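Probable fumarate reductase Ifc3 (Shewanella frigidimarina, PDB 1QO8) catalyses the essentially one-way reduction of fumarate to succinate in vitro, using FAD and four covalently bound haems c. Local coordinates at residues A[168-173]-A[180-185]; A[188-193]-A[232-237]. All coordinates share one frame; numbering follows the deposited sequence.

Overall arrangement
Both contacts lie in the FAD-binding part of the chain, on the same side of its centre, with their own centres about 11 Å apart. They share helix 184-194: contact 1 packs the segment 168-173, mostly loop, against the start of that helix, and contact 2 ties the loop 232-237 to its next turns. Arg238 joins them, since it forms salt bridges with Asp182 of contact 1 and Asp190 of contact 2, and Val180 CG1 meets Val236 CG1 at a tight 3.0 Å. The side chains of Ala169 and Ala234 are each about 11 Å from FAD, and Gly233 lies about 9 Å from the side chain of Arg397, by similarity the proton donor.

Contact 1. Residues A[168-173]-A[180-185]; sequences NAVGTK and VEDKVE
Val170 points toward the segment 180-185 and meets it with both methyls, each branch finding a different kind of surface. CG1 sits in the crowded position between the backbone N and the carbonyl carbon (chi1 49°), where it touches Val184 CG2 at 3.8 Å; the two valines cross at about a right angle, branch tip against branch tip. CG2, anti to the backbone N, rests on the peptide link into the helix, 3.6 Å from Lys183 C. The Asp182 carboxylate approaches from a second direction, also nearly perpendicular to the valine, with Asp182 OD2 3.6 Å from Val170 CB. Its CG is anti to the backbone N (chi1 -171°), which sets the carboxylate beside the valine, with Asp182 OD2 against both CB and CG2. No hydrogen bond crosses between the segments, so the join is one of van der Waals packing. Within the FAD-binding domain of this FRD/SDH-subfamily flavoprotein, the contact closes a short connection that runs from strand 167-168 through helix 173-177 to helix 184-194, with Lys183 at the N-cap position of the last, and Phe187 of that helix also packs on Val170. An alanine at Val170 would lose both methyls and would probably leave Val184 and the Lys183 peptide less well packed against the loop. The carboxylate beside the valine is spoken for: Arg238 forms a salt bridge with Asp182 OD1, while Gln175 NE2 donates to Asp182 OD2. A further, weak bond runs from Lys183 N to Asp182 OD1 at 3.0 Å, bent to 132°. Helix 201-220 meets both segments, with Ser211 OG hydrogen-bonded to Val170 N and Ala208 packed against the side chain of Val184.

Contact 2. Residues A[188-193]-A[232-237]; sequences IEDAMK and GGARVD
Arg235 starts from the crowded chi1 position, CG between the backbone N and the carbonyl carbon (80°), and then bends at chi3 (61°), so that its guanidinium turns back to the helix. Glu189 and Asp190, neighbours on that helix, both carry CG beside the backbone N and anti to the carbonyl carbon; Glu189 runs on extended to bring its carboxylate to the guanidinium edge. The result is a salt-bridge network in which two acidic oxygens lie at that edge, near its plane. Asp190 OD1 takes two N-H groups, from Arg235 NE at 2.7 Å through its syn lone pair and from Arg235 NH2 at 2.8 Å from above the carboxylate plane. Glu189 OE1 is gripped end-on, by Arg235 NH2 at 2.9 Å in a fairly straight bond and by Arg235 NH1 at 3.3 Å in a more bent one, both arriving from above its plane. NH2 thus serves both acids, and the carboxylate of Asp190 lies tilted 43° from the guanidinium. The other oxygen, Asp190 OD2, accepts the backbone N-H of Arg235 at 2.9 Å from N, so one aspartate holds both the main chain and the side chain of Arg235, in the loop between strands 227-229 and 239-241. A water donates to Asp190 O and to Gly233 O, bridging helix and loop. Arg238 gives Asp190 a second salt-bridge partner, at OD2, and Trp186 makes a cation-pi contact with Arg235. With two arginines around it, the buried Asp190 is likely to stay ionised, its pKa probably lowered.

Contact 1. Residues A[168-173]-A[180-185]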
loop_
_atom_site.group_PDB
_atom_site.type_symbol
_atom_site.label_atom_id
_atom_site.label_comp_id
_atom_site.label_asym_id
_atom_site.label_seq_id
_atom_site.Cartn_x
_atom_site.Cartn_y
_atom_site.Cartn_z
ATOM N N ASN A 168 21.046 7.108 -17.767
ATOM C CA ASN A 168 22.234 6.859 -16.975
ATOM C C ASN A 168 22.916 5.571 -17.374
ATOM O O ASN A 168 22.305 4.548 -17.683
ATOM C CB ASN A 168 21.870 6.842 -15.451
ATOM C CG ASN A 168 21.507 8.216 -14.961
ATOM O OD1 ASN A 168 21.868 9.234 -15.586
ATOM N ND2 ASN A 168 20.772 8.408 -13.872
ATOM N N ALA A 169 24.232 5.643 -17.557
ATOM C CA ALA A 169 25.030 4.410 -17.757
ATOM C C ALA A 169 26.456 4.680 -17.263
ATOM O O ALA A 169 26.922 5.818 -17.158
ATOM C CB ALA A 169 25.036 3.975 -19.198
ATOM N N VAL A 170 27.172 3.642 -16.912
ATOM C CA VAL A 170 28.521 3.737 -16.397
ATOM C C VAL A 170 29.415 2.915 -17.338
ATOM O O VAL A 170 29.014 1.798 -17.607
ATOM C CB VAL A 170 28.683 3.179 -14.976
ATOM C CG1 VAL A 170 28.097 1.808 -14.712
ATOM C CG2 VAL A 170 30.203 3.051 -14.690
ATOM N N GLY A 171 30.568 3.440 -17.722
ATOM C CA GLY A 171 31.479 2.686 -18.581
ATOM C C GLY A 171 31.181 2.862 -20.052
ATOM O O GLY A 171 31.423 1.937 -20.828
ATOM N N THR A 172 30.651 3.985 -20.501
ATOM C CA THR A 172 30.347 4.046 -21.951
ATOM C C THR A 172 31.484 4.706 -22.702
ATOM O O THR A 172 32.368 5.425 -22.224
ATOM C CB THR A 172 29.036 4.797 -22.241
ATOM O OG1 THR A 172 29.233 6.152 -21.841
ATOM C CG2 THR A 172 27.862 4.170 -21.498
ATOM N N LYS A 173 31.430 4.527 -24.014
ATOM C CA LYS A 173 32.394 5.250 -24.860
ATOM C C LYS A 173 32.088 6.738 -24.801
ATOM O O LYS A 173 33.037 7.520 -25.000
ATOM C CB LYS A 173 32.348 4.627 -26.238
ATOM C CG LYS A 173 31.091 4.909 -27.015
ATOM C CD LYS A 173 31.225 4.387 -28.432
ATOM C CE LYS A 173 30.028 4.632 -29.309
ATOM N NZ LYS A 173 29.972 5.987 -29.905
ATOM N N VAL A 180 35.642 11.483 -18.664
ATOM C CA VAL A 180 34.932 11.254 -17.421
ATOM C C VAL A 180 35.258 9.863 -16.881
ATOM O O VAL A 180 35.044 8.840 -17.532
ATOM C CB VAL A 180 33.424 11.489 -17.630
ATOM C CG1 VAL A 180 32.663 10.907 -16.459
ATOM C CG2 VAL A 180 33.097 12.955 -17.820
ATOM N N GLU A 181 35.804 9.821 -15.684
ATOM C CA GLU A 181 36.016 8.556 -14.981
ATOM C C GLU A 181 34.782 8.222 -14.144
ATOM O O GLU A 181 34.229 9.105 -13.494
ATOM C CB GLU A 181 37.275 8.648 -14.151
ATOM C CG GLU A 181 37.242 8.850 -12.663
ATOM C CD GLU A 181 38.644 8.991 -12.071
ATOM O OE1 GLU A 181 39.540 9.530 -12.784
ATOM O OE2 GLU A 181 38.858 8.589 -10.902
ATOM N N ASP A 182 34.299 6.995 -14.174
ATOM C CA ASP A 182 33.115 6.604 -13.421
ATOM C C ASP A 182 33.325 5.144 -13.061
ATOM O O ASP A 182 34.235 4.527 -13.608
ATOM C CB ASP A 182 31.869 6.806 -14.261
ATOM C CG ASP A 182 30.519 6.653 -13.584
ATOM O OD1 ASP A 182 30.490 6.628 -12.325
ATOM O OD2 ASP A 182 29.499 6.614 -14.341
ATOM N N LYS A 183 32.636 4.616 -12.068
ATOM C CA LYS A 183 32.804 3.236 -11.635
ATOM C C LYS A 183 31.404 2.708 -11.306
ATOM O O LYS A 183 30.559 3.471 -10.823
ATOM C CB LYS A 183 33.639 3.022 -10.368
ATOM C CG LYS A 183 35.032 3.608 -10.418
ATOM C CD LYS A 183 35.811 3.471 -9.120
ATOM C CE LYS A 183 37.073 4.331 -9.168
ATOM N NZ LYS A 183 38.227 3.519 -9.675
ATOM N N VAL A 184 31.222 1.445 -11.566
ATOM C CA VAL A 184 29.966 0.780 -11.281
ATOM C C VAL A 184 29.536 1.001 -9.834
ATOM O O VAL A 184 28.351 1.257 -9.581
ATOM C CB VAL A 184 30.084 -0.706 -11.595
ATOM C CG1 VAL A 184 28.917 -1.495 -11.008
ATOM C CG2 VAL A 184 30.102 -0.943 -13.085
ATOM N N GLU A 185 30.470 0.982 -8.884
ATOM C CA GLU A 185 30.160 1.128 -7.479
ATOM C C GLU A 185 29.684 2.544 -7.247
ATOM O O GLU A 185 28.869 2.719 -6.361
ATOM C CB GLU A 185 31.324 0.781 -6.528
ATOM C CG GLU A 185 32.715 0.928 -7.146
ATOM C CD GLU A 185 32.995 -0.152 -8.182
ATOM O OE1 GLU A 185 33.023 -1.356 -7.855
ATOM O OE2 GLU A 185 33.164 0.189 -9.367
#

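Contact 2. Residues A[188-193]-A[232-237]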
loop_
_atom_site.group_PDB
_atom_site.type_symbol
_atom_site.label_atom_id
_atom_site.label_comp_id
_atom_site.label_asym_id
_atom_site.label_seq_id
_atom_site.Cartn_x
_atom_site.Cartn_y
_atom_site.Cartn_z
ATOM N N ILE A 188 26.117 2.550 -8.373
ATOM C CA ILE A 188 25.386 1.808 -7.347
ATOM C C ILE A 188 25.157 2.589 -6.096
ATOM O O ILE A 188 23.977 2.820 -5.768
ATOM C CB ILE A 188 26.020 0.436 -7.086
ATOM C CG1 ILE A 188 25.846 -0.403 -8.360
ATOM C CG2 ILE A 188 25.434 -0.331 -5.905
ATOM C CD1 ILE A 188 26.821 -1.584 -8.365
ATOM N N GLU A 189 26.200 3.160 -5.479
ATOM C CA GLU A 189 26.045 3.972 -4.290
ATOM C C GLU A 189 25.179 5.207 -4.494
ATOM O O GLU A 189 24.424 5.675 -3.624
ATOM C CB GLU A 189 27.444 4.472 -3.881
ATOM C CG GLU A 189 28.457 3.449 -3.446
ATOM C CD GLU A 189 29.837 4.030 -3.168
ATOM O OE1 GLU A 189 30.065 5.264 -3.026
ATOM O OE2 GLU A 189 30.754 3.179 -3.072
ATOM N N ASP A 190 25.396 5.906 -5.642
ATOM C CA ASP A 190 24.599 7.088 -5.927
ATOM C C ASP A 190 23.116 6.755 -5.937
ATOM O O ASP A 190 22.260 7.509 -5.450
ATOM C CB ASP A 190 25.003 7.666 -7.311
ATOM C CG ASP A 190 26.332 8.421 -7.371
ATOM O OD1 ASP A 190 27.085 8.527 -6.388
ATOM O OD2 ASP A 190 26.720 8.938 -8.455
ATOM N N ALA A 191 22.758 5.651 -6.610
ATOM C CA ALA A 191 21.358 5.227 -6.630
ATOM C C ALA A 191 20.862 4.902 -5.214
ATOM O O ALA A 191 19.729 5.218 -4.799
ATOM C CB ALA A 191 21.190 4.002 -7.569
ATOM N N MET A 192 21.695 4.164 -4.467
ATOM C CA MET A 192 21.236 3.670 -3.151
ATOM C C MET A 192 20.922 4.828 -2.231
ATOM O O MET A 192 19.964 4.925 -1.479
ATOM C CB MET A 192 22.268 2.696 -2.563
ATOM C CG MET A 192 22.324 1.388 -3.360
ATOM S SD MET A 192 20.815 0.406 -3.270
ATOM C CE MET A 192 20.665 0.187 -1.480
ATOM N N LYS A 193 21.809 5.826 -2.310
ATOM C CA LYS A 193 21.715 7.062 -1.557
ATOM C C LYS A 193 20.518 7.873 -2.051
ATOM O O LYS A 193 19.762 8.457 -1.244
ATOM C CB LYS A 193 23.030 7.831 -1.744
ATOM C CG LYS A 193 22.927 9.222 -1.151
ATOM C CD LYS A 193 24.181 10.070 -1.302
ATOM C CE LYS A 193 23.931 11.388 -0.576
ATOM N NZ LYS A 193 24.966 12.414 -0.865
ATOM N N GLY A 232 21.162 15.297 -11.246
ATOM C CA GLY A 232 20.991 15.386 -9.808
ATOM C C GLY A 232 21.199 14.077 -9.104
ATOM O O GLY A 232 20.769 13.030 -9.586
ATOM N N GLY A 233 22.091 14.068 -8.105
ATOM C CA GLY A 233 22.374 12.878 -7.327
ATOM C C GLY A 233 23.523 12.090 -7.908
ATOM O O GLY A 233 23.936 11.079 -7.341
ATOM N N ALA A 234 23.998 12.499 -9.090
ATOM C CA ALA A 234 25.096 11.715 -9.680
ATOM C C ALA A 234 26.402 12.473 -9.348
ATOM O O ALA A 234 26.414 13.720 -9.366
ATOM C CB ALA A 234 24.944 11.590 -11.152
ATOM N N ARG A 235 27.441 11.687 -9.095
ATOM C CA ARG A 235 28.656 12.356 -8.625
ATOM C C ARG A 235 29.556 12.683 -9.808
ATOM O O ARG A 235 30.433 13.516 -9.675
ATOM C CB ARG A 235 29.332 11.458 -7.576
ATOM C CG ARG A 235 30.130 10.348 -8.166
ATOM C CD ARG A 235 30.776 9.434 -7.117
ATOM N NE ARG A 235 29.720 8.822 -6.298
ATOM C CZ ARG A 235 29.935 7.909 -5.349
ATOM N NH1 ARG A 235 31.189 7.513 -5.130
ATOM N NH2 ARG A 235 28.960 7.379 -4.616
ATOM N N VAL A 236 29.421 12.034 -10.944
ATOM C CA VAL A 236 30.025 12.382 -12.219
ATOM C C VAL A 236 28.961 12.331 -13.334
ATOM O O VAL A 236 27.776 11.971 -13.110
ATOM C CB VAL A 236 31.180 11.455 -12.613
ATOM C CG1 VAL A 236 31.966 12.122 -13.755
ATOM C CG2 VAL A 236 32.276 11.197 -11.580
ATOM N N ASP A 237 29.337 12.740 -14.539
ATOM C CA ASP A 237 28.428 12.911 -15.660
ATOM C C ASP A 237 28.114 11.525 -16.225
ATOM O O ASP A 237 29.086 10.850 -16.513
ATOM C CB ASP A 237 29.115 13.712 -16.771
ATOM C CG ASP A 237 29.388 15.142 -16.383
ATOM O OD1 ASP A 237 29.509 15.461 -15.175
ATOM O OD2 ASP A 237 29.488 15.916 -17.362
HETATM O O HOH W 1 22.739 10.268 -4.819
#